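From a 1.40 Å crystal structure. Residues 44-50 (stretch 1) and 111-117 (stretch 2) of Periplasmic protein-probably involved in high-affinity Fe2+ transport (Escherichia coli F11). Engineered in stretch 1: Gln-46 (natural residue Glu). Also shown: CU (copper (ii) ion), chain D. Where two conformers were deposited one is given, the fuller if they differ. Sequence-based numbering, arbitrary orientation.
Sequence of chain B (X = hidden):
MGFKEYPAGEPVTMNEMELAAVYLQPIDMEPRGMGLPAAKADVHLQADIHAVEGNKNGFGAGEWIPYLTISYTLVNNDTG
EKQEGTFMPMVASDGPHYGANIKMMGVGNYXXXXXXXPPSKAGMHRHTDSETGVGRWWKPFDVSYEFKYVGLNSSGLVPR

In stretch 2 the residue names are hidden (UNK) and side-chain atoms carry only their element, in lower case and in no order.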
ATOM      1  N   HIS B  44      -9.208  15.469  -9.686  1.00 10.44           N
ATOM      2  CA  HIS B  44      -8.551  14.221  -9.298  1.00  9.94           C
ATOM      3  C   HIS B  44      -9.631  13.352  -8.726  1.00  9.67           C
ATOM      4  O   HIS B  44     -10.293  13.748  -7.764  1.00 10.48           O
ATOM      5  CB  HIS B  44      -7.486  14.506  -8.240  1.00  9.93           C
ATOM      6  CG  HIS B  44      -6.504  13.366  -8.015  1.00  9.68           C
ATOM      7  ND1 HIS B  44      -5.684  12.901  -8.985  1.00  9.68           N
ATOM      8  CD2 HIS B  44      -6.221  12.624  -6.871  1.00 10.00           C
ATOM      9  CE1 HIS B  44      -4.909  11.914  -8.476  1.00  9.80           C
ATOM     10  NE2 HIS B  44      -5.251  11.740  -7.190  1.00  9.69           N
ATOM     11  N   LEU B  45      -9.848  12.191  -9.348  1.00  9.70           N
ATOM     12  CA  LEU B  45     -10.863  11.244  -8.906  1.00  9.71           C
ATOM     13  C   LEU B  45     -10.192  10.145  -8.097  1.00  9.44           C
ATOM     14  O   LEU B  45      -9.134   9.648  -8.471  1.00  9.10           O
ATOM     15  CB  LEU B  45     -11.604  10.654 -10.114  1.00 10.23           C
ATOM     16  CG  LEU B  45     -12.721   9.628  -9.839  1.00 10.79           C
ATOM     17  CD1 LEU B  45     -13.912  10.266  -9.141  1.00 11.43           C
ATOM     18  CD2 LEU B  45     -13.138   8.964 -11.146  1.00 11.31           C
ATOM     19  N   GLN B  46     -10.820   9.769  -6.998  1.00  9.60           N
ATOM     20  CA  GLN B  46     -10.182   8.878  -6.041  1.00 10.13           C
ATOM     21  C   GLN B  46     -11.118   7.780  -5.572  1.00  9.60           C
ATOM     22  O   GLN B  46     -12.343   7.972  -5.491  1.00  9.20           O
ATOM     23  CB  GLN B  46      -9.772   9.662  -4.791  1.00 12.48           C
ATOM     24  CG  GLN B  46      -8.618  10.616  -4.954  1.00 14.91           C
ATOM     25  CD  GLN B  46      -8.092  11.117  -3.619  1.00 15.60           C
ATOM     26  OE1 GLN B  46      -8.558  10.717  -2.535  1.00 18.84           O
ATOM     27  NE2 GLN B  46      -7.107  11.960  -3.693  1.00 17.48           N
ATOM     28  N   ALA B  47     -10.517   6.654  -5.203  1.00  9.15           N
ATOM     29  CA  ALA B  47     -11.184   5.604  -4.453  1.00  9.40           C
ATOM     30  C   ALA B  47     -10.636   5.602  -3.042  1.00  9.45           C
ATOM     31  O   ALA B  47      -9.417   5.501  -2.847  1.00  9.53           O
ATOM     32  CB  ALA B  47     -10.950   4.259  -5.110  1.00  9.54           C
ATOM     33  N   ASP B  48     -11.524   5.784  -2.069  0.50  9.61           N
ATOM     34  CA  ASP B  48     -11.180   5.720  -0.657  0.50  9.98           C
ATOM     35  C   ASP B  48     -11.652   4.390  -0.139  0.50  9.85           C
ATOM     36  O   ASP B  48     -12.854   4.112  -0.121  0.50  9.41           O
ATOM     37  CB  ASP B  48     -11.858   6.832   0.130  0.50 11.01           C
ATOM     38  CG  ASP B  48     -11.101   8.123   0.058  0.50 11.79           C
ATOM     39  OD1 ASP B  48      -9.948   8.103  -0.423  0.50 12.27           O
ATOM     40  OD2 ASP B  48     -11.661   9.150   0.508  0.50 12.58           O
ATOM     41  N   ILE B  49     -10.701   3.567   0.273  1.00  9.66           N
ATOM     42  CA  ILE B  49     -11.001   2.182   0.652  1.00  9.70           C
ATOM     43  C   ILE B  49     -10.257   1.788   1.925  1.00  9.93           C
ATOM     44  O   ILE B  49      -9.027   1.790   1.973  1.00 10.37           O
ATOM     45  CB  ILE B  49     -10.676   1.203  -0.496  1.00  9.45           C
ATOM     46  CG1 ILE B  49     -11.481   1.558  -1.761  1.00 10.09           C
ATOM     47  CG2 ILE B  49     -10.969  -0.228  -0.055  1.00  9.85           C
ATOM     48  CD1 ILE B  49     -10.987   0.883  -3.017  1.00 10.23           C
ATOM     49  N   HIS B  50     -11.030   1.429   2.946  1.00  9.40           N
ATOM     50  CA  HIS B  50     -10.472   1.045   4.256  1.00  9.70           C
ATOM     51  C   HIS B  50     -11.212  -0.116   4.841  1.00  9.58           C
ATOM     52  O   HIS B  50     -12.394  -0.297   4.556  1.00  9.95           O
ATOM     53  CB  HIS B  50     -10.524   2.224   5.212  1.00 10.01           C
ATOM     54  CG  HIS B  50      -9.763   3.402   4.695  1.00 10.74           C
ATOM     55  ND1 HIS B  50     -10.277   4.258   3.781  1.00 11.46           N
ATOM     56  CD2 HIS B  50      -8.475   3.832   4.962  1.00 10.94           C
ATOM     57  CE1 HIS B  50      -9.349   5.188   3.485  1.00 11.40           C
ATOM     58  NE2 HIS B  50      -8.241   4.913   4.186  1.00 10.92           N
ATOM     59  N   UNK B 111     -22.712   8.550 -13.358  0.50 12.30           N
ATOM     60  CA  UNK B 111     -22.513   7.252 -12.737  0.50 12.95           C
ATOM     61  C   UNK B 111     -21.017   6.986 -12.806  0.50 12.17           C
ATOM     62  O   UNK B 111     -20.375   7.342 -13.794  0.50 11.52           O
ATOM     63  c   UNK B 111     -23.244   6.156 -13.521  0.50 13.73           C
ATOM     64  c   UNK B 111     -23.481   2.389 -13.082  0.50 16.36           C
ATOM     65  c   UNK B 111     -23.514   3.662 -13.917  0.50 15.63           C
ATOM     66  n   UNK B 111     -23.538   1.131 -13.869  0.50 17.03           N
ATOM     67  c   UNK B 111     -22.734   4.759 -13.209  0.50 15.15           C
ATOM     68  N   UNK B 112     -20.447   6.411 -11.748  1.00 12.08           N
ATOM     69  CA  UNK B 112     -19.094   5.866 -11.839  1.00 11.72           C
ATOM     70  C   UNK B 112     -19.072   4.484 -11.203  1.00 11.26           C
ATOM     71  O   UNK B 112     -19.662   4.267 -10.137  1.00 11.42           O
ATOM     72  c   UNK B 112     -18.040   6.988  -9.775  1.00 12.48           C
ATOM     73  c   UNK B 112     -17.992   6.818 -11.300  1.00 11.68           C
ATOM     74  c   UNK B 112     -16.613   6.367 -11.768  1.00 12.24           C
ATOM     75  N   UNK B 113     -18.412   3.566 -11.900  1.00 10.87           N
ATOM     76  CA  UNK B 113     -18.204   2.219 -11.397  1.00 10.74           C
ATOM     77  C   UNK B 113     -16.705   1.982 -11.235  1.00 10.36           C
ATOM     78  O   UNK B 113     -15.924   2.254 -12.138  1.00  9.84           O
ATOM     79  c   UNK B 113     -18.644  -0.272 -11.787  1.00 10.98           C
ATOM     80  c   UNK B 113     -18.850   1.172 -12.314  1.00 11.07           C
ATOM     81  o   UNK B 113     -20.259   1.430 -12.370  1.00 12.26           O
ATOM     82  N   UNK B 114     -16.332   1.494 -10.057  1.00 10.08           N
ATOM     83  CA  UNK B 114     -14.963   1.061  -9.801  1.00 10.00           C
ATOM     84  C   UNK B 114     -14.892  -0.448  -9.916  1.00 10.50           C
ATOM     85  O   UNK B 114     -15.704  -1.145  -9.329  1.00 10.71           O
ATOM     86  c   UNK B 114     -14.483   1.523  -8.424  1.00  9.86           C
ATOM     87  c   UNK B 114     -14.042   5.770  -7.855  1.00  9.08           C
ATOM     88  c   UNK B 114     -14.167   5.265  -9.141  1.00  9.43           C
ATOM     89  c   UNK B 114     -14.206   3.559  -6.957  1.00  9.22           C
ATOM     90  c   UNK B 114     -14.344   3.020  -8.241  1.00  9.25           C
ATOM     91  o   UNK B 114     -13.874   7.133  -7.701  1.00  9.22           O
ATOM     92  c   UNK B 114     -14.294   3.902  -9.334  1.00  9.02           C
ATOM     93  c   UNK B 114     -14.056   4.922  -6.763  1.00  9.01           C
ATOM     94  N   UNK B 115     -13.914  -0.930 -10.678  1.00 10.41           N
ATOM     95  CA  UNK B 115     -13.661  -2.370 -10.886  1.00 10.75           C
ATOM     96  C   UNK B 115     -12.470  -2.754 -10.066  1.00 10.65           C
ATOM     97  O   UNK B 115     -11.361  -2.293 -10.352  1.00 10.39           O
ATOM     98  c   UNK B 115     -13.401  -2.658 -12.366  1.00 11.91           C
ATOM     99  c   UNK B 115     -14.380  -1.983 -13.302  1.00 12.86           C
ATOM    100  n   UNK B 115     -15.678  -2.357 -13.380  1.00 13.22           N
ATOM    101  c   UNK B 115     -16.310  -1.595 -14.286  1.00 13.59           C
ATOM    102  c   UNK B 115     -14.216  -0.935 -14.206  1.00 13.23           C
ATOM    103  n   UNK B 115     -15.420  -0.720 -14.795  1.00 13.56           N
ATOM    104  N   UNK B 116     -12.689  -3.552  -9.018  1.00 10.36           N
ATOM    105  CA  UNK B 116     -11.663  -3.788  -7.990  1.00 10.84           C
ATOM    106  C   UNK B 116     -11.168  -5.231  -7.987  1.00 10.90           C
ATOM    107  O   UNK B 116     -11.961  -6.181  -7.985  1.00 11.44           O
ATOM    108  c   UNK B 116     -12.224  -3.402  -6.613  1.00 11.26           C
ATOM    109  c   UNK B 116     -13.398  -1.481  -5.441  1.00 13.40           C
ATOM    110  c   UNK B 116     -11.152  -3.522  -5.529  1.00 11.46           C
ATOM    111  c   UNK B 116     -12.701  -1.956  -6.678  1.00 12.45           C
ATOM    112  N   UNK B 117      -9.848  -5.388  -7.970  1.00 11.00           N
ATOM    113  CA  UNK B 117      -9.223  -6.704  -7.869  1.00 11.26           C
ATOM    114  C   UNK B 117      -8.382  -6.748  -6.600  1.00 10.70           C
ATOM    115  O   UNK B 117      -7.808  -5.728  -6.208  1.00 10.20           O
ATOM    116  c   UNK B 117      -8.351  -6.971  -9.102  1.00 12.74           C
ATOM    117  c   UNK B 117      -8.389  -7.186 -11.610  1.00 16.38           C
ATOM    118  o   UNK B 117      -8.333  -8.171 -12.373  1.00 18.93           O
ATOM    119  c   UNK B 117      -9.182  -7.301 -10.329  1.00 14.63           C
ATOM    120  o   UNK B 117      -7.829  -6.102 -11.872  1.00 18.25           O
TER
HETATM  121 CU    CU D 202      -3.921  10.781  -5.963  1.00  9.66          CU

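Position 111 carries four carbons in a row ending in a nitrogen, an unbranched chain that is out of reach of stretch 1. That is lysine, Lys-111, exposed and outside the contact.

Position 112 has three side-chain carbons, one bearing the other two, with no heteroatom. The fork sits at CB, and one of its tips lies 4.4 Å from Leu-45 CD2. A threonine would have an oxygen on one arm, but the elements here are all carbon, and the residue is Val-112. Its CA-to-CB bond points toward stretch 1, and the atom meeting Leu-45 is CG2, an apolar contact between two methyl groups.

Position 113 is forked in the same way, but one arm is oxygen: a carbon carrying one O and one C. The side chain is out of reach of stretch 1, as the alternation of a strand predicts after a residue that points toward it. This is Thr-113, and its hydroxyl is hydrogen-bonded elsewhere in the structure.

Position 114 is the large one: a CB, then a ring of six carbons bearing a single oxygen. Ring carbons lie near Leu-45 and Ala-47, and the oxygen stands 2.8 Å from Gln-46 O. A six-carbon ring with a hydroxyl is tyrosine. Tyr-114 uses rotamer m, and its OH donates a hydrogen bond to Gln-46 O, the main-chain carbonyl, across that 2.8 Å. The engineered side chain of Gln-46 takes no part in this bond, and its CA-to-CB bond points away. Ala-47 CB lies 3.6 Å from Tyr-114 CE2, while Leu-45 CD2 sits at the ring edge, 4.3 Å from Tyr-114 CE1.

Position 115 shows a CB and a five-membered ring of three carbons and two nitrogens, an imidazole, out of reach of stretch 1. It is His-115, whose two ring nitrogens are hydrogen-bonded elsewhere in the structure.

Position 116 has four carbons, forked at the first, with one arm two carbons long. The fork at CB separates it from leucine, and the end of the long arm lies 4.2 Å from Ile-49 CD1. It is Ile-116, and the two isoleucines meet CD1 to CD1, both with chi1 m and chi2 t.

Position 117 has three carbons, the third carrying two oxygens, and its side chain is out of reach of stretch 1. The carboxylate one carbon further out than in aspartate makes it Glu-117.

The rule is one of alternation: 112, 114 and 116 point toward Leu-45, Ala-47 and Ile-49, which point back. The strand axes approach to 9.7 Å at 54°, a spacing filled by side chains. At the nearest CA pair, 8.0 Å between Ala-47 CA and Tyr-114 CA, the smallest of the three facing side chains meets the ring, and the hydroxyl reaches beyond it to a backbone acceptor. The side chain of His-44 turns instead to CU, with His-44 NE2 2.0 Å from CU. One hydrogen bond is thus set among apolar contacts, and the two stretches together bury 233 Å² between them.

Stretch 2 (111-117) KVTYHIE
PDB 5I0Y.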